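Local coordinates for protein glutaryl-CoA dehydrogenase (Mycobacterium smegmatis, PDB 3SF6) that belongs to the acyl-CoA dehydrogenase family of flavoproteins and carries dihydroflavine-adenine dinucleotide as its bound ligand in a four-chain assembly, at residues 45-57 with 98-110. Residues are numbered along the deposited sequence; the frame is centred on the assembly and turned at random. Where two conformers were deposited one is given.
Sequences VQRRIKPHIASWY and CLELEAGDSGIRS
V45 packs onto the backbone of G104, where the contact is tightest: CG1 of V45 lies 3.5 Å from CA of G104, an approach that the missing side chain of the glycine permits. With chi1 at 170°, V45 CG1 stands opposite the backbone N and its sister CG2 reaches the preceding turn, 3.6 Å from O of E100 and also against CD2 of L101. The axes of the short helical segments 45-49 and 98-104 approach to 10.0 Å and cross at -46°. Residues 45-49 make a wider pi-type turn, in which V45 O accepts from both I49 N and K50 N. One turn on from V45, I49 lies alongside I108, the two side chains pointing opposite ways with CG2 of I49 4.0 Å from CG1 of I108, and L67 of helix 64-73 touches both. Both segments belong to the helical N-terminal domain of the acyl-CoA dehydrogenase fold; D105 sits at the break between helices 91-104 and 106-126 and is the N-cap of the second. Its OD2 receives weak bonds from G107 N and I108 N, while R370 and N374 of helix 368-380 hold OD1. I53 lies obliquely across this carboxylate, with CD1 3.6 Å from D105 CG, so the buried acid has an apolar neighbour beside its polar partners. Packing is sparser at W56, whose CZ3 meets CD1 of I108 at 4.1 Å, the two side chains running roughly at right angles. On the partly exposed flank, the extended chain of K50 brings CE to 3.5 Å from O of A103, and its NZ passes on to a salt bridge with D275.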
ATOM      1  N   VAL A  45      -3.649  26.241  22.974  1.00  9.47           N
ATOM      2  CA  VAL A  45      -4.400  25.777  21.833  1.00  9.35           C
ATOM      3  C   VAL A  45      -5.857  25.521  22.163  1.00 10.47           C
ATOM      4  O   VAL A  45      -6.756  25.965  21.425  1.00 11.10           O
ATOM      5  CB  VAL A  45      -3.729  24.554  21.213  1.00  9.31           C
ATOM      6  CG1 VAL A  45      -4.633  23.877  20.148  1.00  9.07           C
ATOM      7  CG2 VAL A  45      -2.360  24.990  20.652  1.00 10.03           C
ATOM      8  N   GLN A  46      -6.096  24.859  23.286  1.00 12.68           N
ATOM      9  CA  GLN A  46      -7.462  24.531  23.695  0.50 14.72           C
ATOM     10  C   GLN A  46      -8.261  25.809  23.964  1.00 15.75           C
ATOM     11  O   GLN A  46      -9.438  25.883  23.651  1.00 16.85           O
ATOM     12  CB  GLN A  46      -7.443  23.600  24.919  0.50 16.34           C
ATOM     13  CG  GLN A  46      -6.986  22.169  24.559  0.50 18.28           C
ATOM     14  CD  GLN A  46      -6.749  21.259  25.770  0.50 21.21           C
ATOM     15  OE1 GLN A  46      -6.684  21.715  26.904  0.50 23.51           O
ATOM     16  NE2 GLN A  46      -6.591  19.967  25.513  0.50 24.52           N
ATOM     17  N   ARG A  47      -7.608  26.825  24.512  1.00 16.83           N
ATOM     18  CA  ARG A  47      -8.306  28.050  24.906  1.00 19.20           C
ATOM     19  C   ARG A  47      -8.448  29.096  23.813  1.00 19.00           C
ATOM     20  O   ARG A  47      -9.519  29.728  23.698  1.00 19.52           O
ATOM     21  CB  ARG A  47      -7.646  28.632  26.158  1.00 21.55           C
ATOM     22  CG  ARG A  47      -7.855  27.702  27.391  1.00 26.76           C
ATOM     23  CD  ARG A  47      -7.268  28.274  28.669  1.00 33.34           C
ATOM     24  NE  ARG A  47      -5.794  28.246  28.717  1.00 35.62           N
ATOM     25  CZ  ARG A  47      -4.984  29.233  28.304  1.00 39.86           C
ATOM     26  NH1 ARG A  47      -5.479  30.370  27.808  1.00 41.60           N
ATOM     27  NH2 ARG A  47      -3.655  29.089  28.387  1.00 38.64           N
ATOM     28  N   ARG A  48      -7.411  29.265  22.988  1.00 16.08           N
ATOM     29  CA  ARG A  48      -7.315  30.402  22.087  1.00 16.53           C
ATOM     30  C   ARG A  48      -7.464  30.008  20.629  1.00 15.02           C
ATOM     31  O   ARG A  48      -7.714  30.866  19.788  1.00 17.66           O
ATOM     32  CB  ARG A  48      -5.985  31.135  22.317  1.00 17.89           C
ATOM     33  N   ILE A  49      -7.347  28.719  20.303  1.00 13.35           N
ATOM     34  CA  ILE A  49      -7.379  28.300  18.886  1.00 11.88           C
ATOM     35  C   ILE A  49      -8.566  27.406  18.590  1.00 12.42           C
ATOM     36  O   ILE A  49      -9.374  27.699  17.705  1.00 12.92           O
ATOM     37  CB  ILE A  49      -6.069  27.548  18.487  1.00 11.16           C
ATOM     38  CG1 ILE A  49      -4.832  28.419  18.678  1.00 13.88           C
ATOM     39  CG2 ILE A  49      -6.114  27.050  16.993  1.00 12.69           C
ATOM     40  CD1 ILE A  49      -4.826  29.687  17.874  1.00 16.09           C
ATOM     41  N   LYS A  50      -8.738  26.352  19.366  1.00 12.07           N
ATOM     42  CA  LYS A  50      -9.790  25.377  19.076  1.00 13.15           C
ATOM     43  C   LYS A  50     -11.232  25.966  19.059  1.00 14.39           C
ATOM     44  O   LYS A  50     -12.026  25.549  18.238  1.00 13.78           O
ATOM     45  CB  LYS A  50      -9.623  24.107  19.933  1.00 15.23           C
ATOM     46  CG  LYS A  50      -8.536  23.138  19.284  1.00 17.06           C
ATOM     47  CD  LYS A  50      -8.322  21.767  20.034  1.00 19.71           C
ATOM     48  CE  LYS A  50      -7.406  20.763  19.260  1.00 23.50           C
ATOM     49  NZ  LYS A  50      -7.347  19.384  19.906  1.00 22.33           N
ATOM     50  N   PRO A  51     -11.555  26.949  19.932  1.00 14.56           N
ATOM     51  CA  PRO A  51     -12.925  27.443  19.863  1.00 16.98           C
ATOM     52  C   PRO A  51     -13.280  28.196  18.581  1.00 16.55           C
ATOM     53  O   PRO A  51     -14.464  28.310  18.256  1.00 18.13           O
ATOM     54  CB  PRO A  51     -13.009  28.410  21.050  1.00 18.22           C
ATOM     55  CG  PRO A  51     -12.011  27.941  21.991  1.00 18.90           C
ATOM     56  CD  PRO A  51     -10.877  27.447  21.140  1.00 15.35           C
ATOM     57  N   HIS A  52     -12.270  28.715  17.872  1.00 14.67           N
ATOM     58  CA  HIS A  52     -12.479  29.572  16.711  1.00 14.91           C
ATOM     59  C   HIS A  52     -12.115  28.897  15.373  1.00 12.51           C
ATOM     60  O   HIS A  52     -12.483  29.386  14.299  1.00 12.95           O
ATOM     61  CB  HIS A  52     -11.564  30.804  16.821  1.00 16.52           C
ATOM     62  CG  HIS A  52     -11.784  31.633  18.041  1.00 22.05           C
ATOM     63  ND1 HIS A  52     -12.947  32.340  18.253  1.00 27.81           N
ATOM     64  CD2 HIS A  52     -10.979  31.897  19.096  1.00 25.52           C
ATOM     65  CE1 HIS A  52     -12.858  32.988  19.402  1.00 30.40           C
ATOM     66  NE2 HIS A  52     -11.675  32.732  19.936  1.00 28.68           N
ATOM     67  N   ILE A  53     -11.357  27.796  15.415  1.00 11.20           N
ATOM     68  CA  ILE A  53     -10.678  27.355  14.206  1.00  9.99           C
ATOM     69  C   ILE A  53     -11.632  26.890  13.111  1.00 10.25           C
ATOM     70  O   ILE A  53     -11.350  27.104  11.949  1.00  9.04           O
ATOM     71  CB  ILE A  53      -9.607  26.245  14.530  1.00  9.81           C
ATOM     72  CG1 ILE A  53      -8.728  25.940  13.327  1.00  8.55           C
ATOM     73  CG2 ILE A  53     -10.297  25.009  15.106  1.00  9.81           C
ATOM     74  CD1 ILE A  53      -7.910  27.157  12.810  1.00  8.48           C
ATOM     75  N   ALA A  54     -12.736  26.241  13.474  1.00 11.84           N
ATOM     76  CA  ALA A  54     -13.682  25.784  12.447  1.00 13.41           C
ATOM     77  C   ALA A  54     -14.167  26.998  11.638  1.00 13.62           C
ATOM     78  O   ALA A  54     -14.224  26.939  10.395  1.00 13.98           O
ATOM     79  CB  ALA A  54     -14.866  24.999  13.080  1.00 16.17           C
ATOM     80  N   SER A  55     -14.499  28.083  12.336  1.00 14.25           N
ATOM     81  CA  SER A  55     -14.978  29.319  11.686  0.50 14.86           C
ATOM     82  C   SER A  55     -13.902  29.995  10.858  1.00 13.53           C
ATOM     83  O   SER A  55     -14.156  30.409   9.732  1.00 13.15           O
ATOM     84  CB  SER A  55     -15.509  30.316  12.716  0.50 17.01           C
ATOM     85  OG  SER A  55     -16.720  29.849  13.244  0.50 18.66           O
ATOM     86  N   TRP A  56     -12.677  30.104  11.400  1.00 11.46           N
ATOM     87  CA  TRP A  56     -11.584  30.708  10.642  1.00 10.46           C
ATOM     88  C   TRP A  56     -11.346  29.914   9.364  1.00 10.31           C
ATOM     89  O   TRP A  56     -11.153  30.486   8.293  1.00  9.93           O
ATOM     90  CB  TRP A  56     -10.285  30.756  11.482  1.00  9.78           C
ATOM     91  CG  TRP A  56     -10.303  31.682  12.680  1.00 11.82           C
ATOM     92  CD1 TRP A  56     -11.141  32.724  12.909  1.00 16.03           C
ATOM     93  CD2 TRP A  56      -9.393  31.648  13.796  1.00 13.45           C
ATOM     94  NE1 TRP A  56     -10.818  33.347  14.104  1.00 16.82           N
ATOM     95  CE2 TRP A  56      -9.753  32.701  14.665  1.00 15.22           C
ATOM     96  CE3 TRP A  56      -8.323  30.824  14.143  1.00 14.22           C
ATOM     97  CZ2 TRP A  56      -9.082  32.948  15.856  1.00 16.11           C
ATOM     98  CZ3 TRP A  56      -7.653  31.083  15.331  1.00 15.33           C
ATOM     99  CH2 TRP A  56      -8.039  32.125  16.172  1.00 15.48           C
ATOM    100  N   TYR A  57     -11.337  28.583   9.470  1.00  8.87           N
ATOM    101  CA  TYR A  57     -11.047  27.743   8.329  1.00  8.10           C
ATOM    102  C   TYR A  57     -12.168  27.903   7.256  1.00  8.56           C
ATOM    103  O   TYR A  57     -11.916  28.122   6.069  1.00  8.51           O
ATOM    104  CB  TYR A  57     -10.937  26.267   8.737  1.00  7.35           C
ATOM    105  CG  TYR A  57     -10.455  25.415   7.591  1.00  7.28           C
ATOM    106  CD1 TYR A  57     -11.357  24.895   6.660  1.00  9.59           C
ATOM    107  CD2 TYR A  57      -9.092  25.193   7.382  1.00  6.70           C
ATOM    108  CE1 TYR A  57     -10.904  24.166   5.569  1.00 10.48           C
ATOM    109  CE2 TYR A  57      -8.635  24.477   6.296  1.00  6.84           C
ATOM    110  CZ  TYR A  57      -9.527  23.946   5.399  1.00  7.89           C
ATOM    111  OH  TYR A  57      -9.137  23.268   4.286  1.00 11.48           O
ATOM    112  N   CYS A  98       5.352  22.537  18.581  1.00  6.25           N
ATOM    113  CA  CYS A  98       4.803  22.469  17.229  1.00  6.46           C
ATOM    114  C   CYS A  98       3.733  21.399  17.102  1.00  6.18           C
ATOM    115  O   CYS A  98       2.714  21.591  16.432  1.00  6.38           O
ATOM    116  CB  CYS A  98       5.898  22.210  16.217  1.00  5.60           C
ATOM    117  SG  CYS A  98       7.047  23.596  15.960  1.00  9.38           S
ATOM    118  N   LEU A  99       3.967  20.256  17.727  1.00  5.23           N
ATOM    119  CA  LEU A  99       2.975  19.167  17.692  1.00  5.15           C
ATOM    120  C   LEU A  99       1.648  19.672  18.264  1.00  5.09           C
ATOM    121  O   LEU A  99       0.576  19.460  17.678  1.00  5.16           O
ATOM    122  CB  LEU A  99       3.535  17.954  18.464  1.00  4.99           C
ATOM    123  CG  LEU A  99       2.821  16.606  18.411  1.00  5.15           C
ATOM    124  CD1 LEU A  99       3.789  15.444  18.775  1.00  6.80           C
ATOM    125  CD2 LEU A  99       1.541  16.593  19.271  1.00  5.91           C
ATOM    126  N   GLU A 100       1.702  20.315  19.439  1.00  5.16           N
ATOM    127  CA  GLU A 100       0.472  20.852  20.040  1.00  5.83           C
ATOM    128  C   GLU A 100      -0.208  21.913  19.181  1.00  5.30           C
ATOM    129  O   GLU A 100      -1.430  21.921  19.060  1.00  5.61           O
ATOM    130  CB  GLU A 100       0.753  21.391  21.442  1.00  6.52           C
ATOM    131  CG  GLU A 100       1.227  20.304  22.426  1.00  6.33           C
ATOM    132  CD  GLU A 100       0.249  19.142  22.598  1.00  8.67           C
ATOM    133  OE1 GLU A 100      -0.985  19.323  22.485  1.00  6.89           O
ATOM    134  OE2 GLU A 100       0.742  18.026  22.877  1.00  7.19           O
ATOM    135  N   LEU A 101       0.566  22.804  18.574  1.00  5.24           N
ATOM    136  CA  LEU A 101       0.005  23.867  17.706  1.00  5.56           C
ATOM    137  C   LEU A 101      -0.726  23.271  16.522  1.00  5.66           C
ATOM    138  O   LEU A 101      -1.846  23.687  16.207  1.00  5.47           O
ATOM    139  CB  LEU A 101       1.104  24.817  17.221  1.00  5.32           C
ATOM    140  CG  LEU A 101       1.658  25.761  18.253  1.00  5.48           C
ATOM    141  CD1 LEU A 101       2.947  26.439  17.760  1.00  8.71           C
ATOM    142  CD2 LEU A 101       0.610  26.776  18.640  1.00  9.13           C
ATOM    143  N   GLU A 102      -0.126  22.260  15.897  1.00  5.29           N
ATOM    144  CA  GLU A 102      -0.709  21.652  14.711  1.00  6.09           C
ATOM    145  C   GLU A 102      -1.907  20.757  15.028  1.00  5.67           C
ATOM    146  O   GLU A 102      -2.823  20.611  14.213  1.00  6.16           O
ATOM    147  CB  GLU A 102       0.395  20.916  13.934  1.00  5.61           C
ATOM    148  CG  GLU A 102      -0.004  20.447  12.560  1.00  6.57           C
ATOM    149  CD  GLU A 102       1.107  20.566  11.506  1.00  7.41           C
ATOM    150  OE1 GLU A 102       2.294  20.776  11.862  1.00  7.72           O
ATOM    151  OE2 GLU A 102       0.757  20.428  10.320  1.00  9.88           O
ATOM    152  N   ALA A 103      -1.907  20.134  16.214  1.00  5.41           N
ATOM    153  CA  ALA A 103      -3.091  19.445  16.685  1.00  5.56           C
ATOM    154  C   ALA A 103      -4.283  20.410  16.720  1.00  5.78           C
ATOM    155  O   ALA A 103      -5.428  20.017  16.489  1.00  6.64           O
ATOM    156  CB  ALA A 103      -2.851  18.775  18.071  1.00  5.47           C
ATOM    157  N   GLY A 104      -4.005  21.681  17.017  1.00  5.99           N
ATOM    158  CA  GLY A 104      -4.962  22.754  16.808  1.00  6.04           C
ATOM    159  C   GLY A 104      -5.256  22.899  15.317  1.00  5.87           C
ATOM    160  O   GLY A 104      -6.372  22.582  14.873  1.00  6.94           O
ATOM    161  N   ASP A 105      -4.268  23.350  14.553  1.00  5.75           N
ATOM    162  CA  ASP A 105      -4.425  23.494  13.101  1.00  5.80           C
ATOM    163  C   ASP A 105      -3.066  23.715  12.430  1.00  5.65           C
ATOM    164  O   ASP A 105      -2.267  24.554  12.894  1.00  5.58           O
ATOM    165  CB  ASP A 105      -5.330  24.703  12.791  1.00  5.95           C
ATOM    166  CG  ASP A 105      -5.669  24.822  11.327  1.00  6.40           C
ATOM    167  OD1 ASP A 105      -6.610  24.137  10.876  1.00  7.03           O
ATOM    168  OD2 ASP A 105      -4.977  25.593  10.645  1.00  7.15           O
ATOM    169  N   SER A 106      -2.827  23.058  11.303  1.00  6.21           N
ATOM    170  CA  SER A 106      -1.567  23.239  10.576  1.00  5.85           C
ATOM    171  C   SER A 106      -1.357  24.672  10.078  1.00  6.81           C
ATOM    172  O   SER A 106      -0.213  25.122   9.952  1.00  7.99           O
ATOM    173  CB  SER A 106      -1.510  22.358   9.337  1.00  6.42           C
ATOM    174  OG  SER A 106      -1.637  20.991   9.601  1.00  6.65           O
ATOM    175  N   GLY A 107      -2.444  25.364   9.737  1.00  6.70           N
ATOM    176  CA  GLY A 107      -2.332  26.766   9.312  1.00  6.75           C
ATOM    177  C   GLY A 107      -1.771  27.667  10.377  1.00  7.46           C
ATOM    178  O   GLY A 107      -0.930  28.554  10.114  1.00  8.34           O
ATOM    179  N   ILE A 108      -2.226  27.464  11.600  1.00  7.47           N
ATOM    180  CA  ILE A 108      -1.741  28.201  12.740  1.00  9.25           C
ATOM    181  C   ILE A 108      -0.266  27.858  12.996  1.00  8.99           C
ATOM    182  O   ILE A 108       0.560  28.746  13.157  1.00  9.05           O
ATOM    183  CB  ILE A 108      -2.609  27.960  14.005  1.00  9.10           C
ATOM    184  CG1 ILE A 108      -4.096  28.376  13.779  1.00 13.80           C
ATOM    185  CG2 ILE A 108      -1.987  28.640  15.214  1.00 12.16           C
ATOM    186  CD1 ILE A 108      -4.362  29.781  13.305  1.00 16.07           C
ATOM    187  N   ARG A 109       0.101  26.578  12.990  1.00  7.77           N
ATOM    188  CA  ARG A 109       1.492  26.195  13.158  1.00  7.35           C
ATOM    189  C   ARG A 109       2.349  26.802  12.021  1.00  6.51           C
ATOM    190  O   ARG A 109       3.518  27.175  12.248  1.00  7.57           O
ATOM    191  CB  ARG A 109       1.643  24.677  13.196  1.00  7.49           C
ATOM    192  CG  ARG A 109       2.977  24.124  13.735  1.00  8.73           C
ATOM    193  CD  ARG A 109       4.079  23.925  12.704  1.00  8.08           C
ATOM    194  NE  ARG A 109       3.602  23.112  11.605  1.00  8.52           N
ATOM    195  CZ  ARG A 109       3.653  23.385  10.309  1.00  9.62           C
ATOM    196  NH1 ARG A 109       4.331  24.430   9.816  1.00  8.88           N
ATOM    197  NH2 ARG A 109       3.072  22.547   9.473  1.00  7.26           N
ATOM    198  N   SER A 110       1.786  26.872  10.804  1.00  6.52           N
ATOM    199  CA  SER A 110       2.505  27.482   9.670  1.00  7.01           C
ATOM    200  C   SER A 110       2.877  28.949   9.900  1.00  7.83           C
ATOM    201  O   SER A 110       3.967  29.385   9.553  1.00  7.24           O
ATOM    202  CB  SER A 110       1.750  27.354   8.335  1.00  7.48           C
ATOM    203  OG  SER A 110       1.465  26.005   7.992  1.00  8.38           O
TER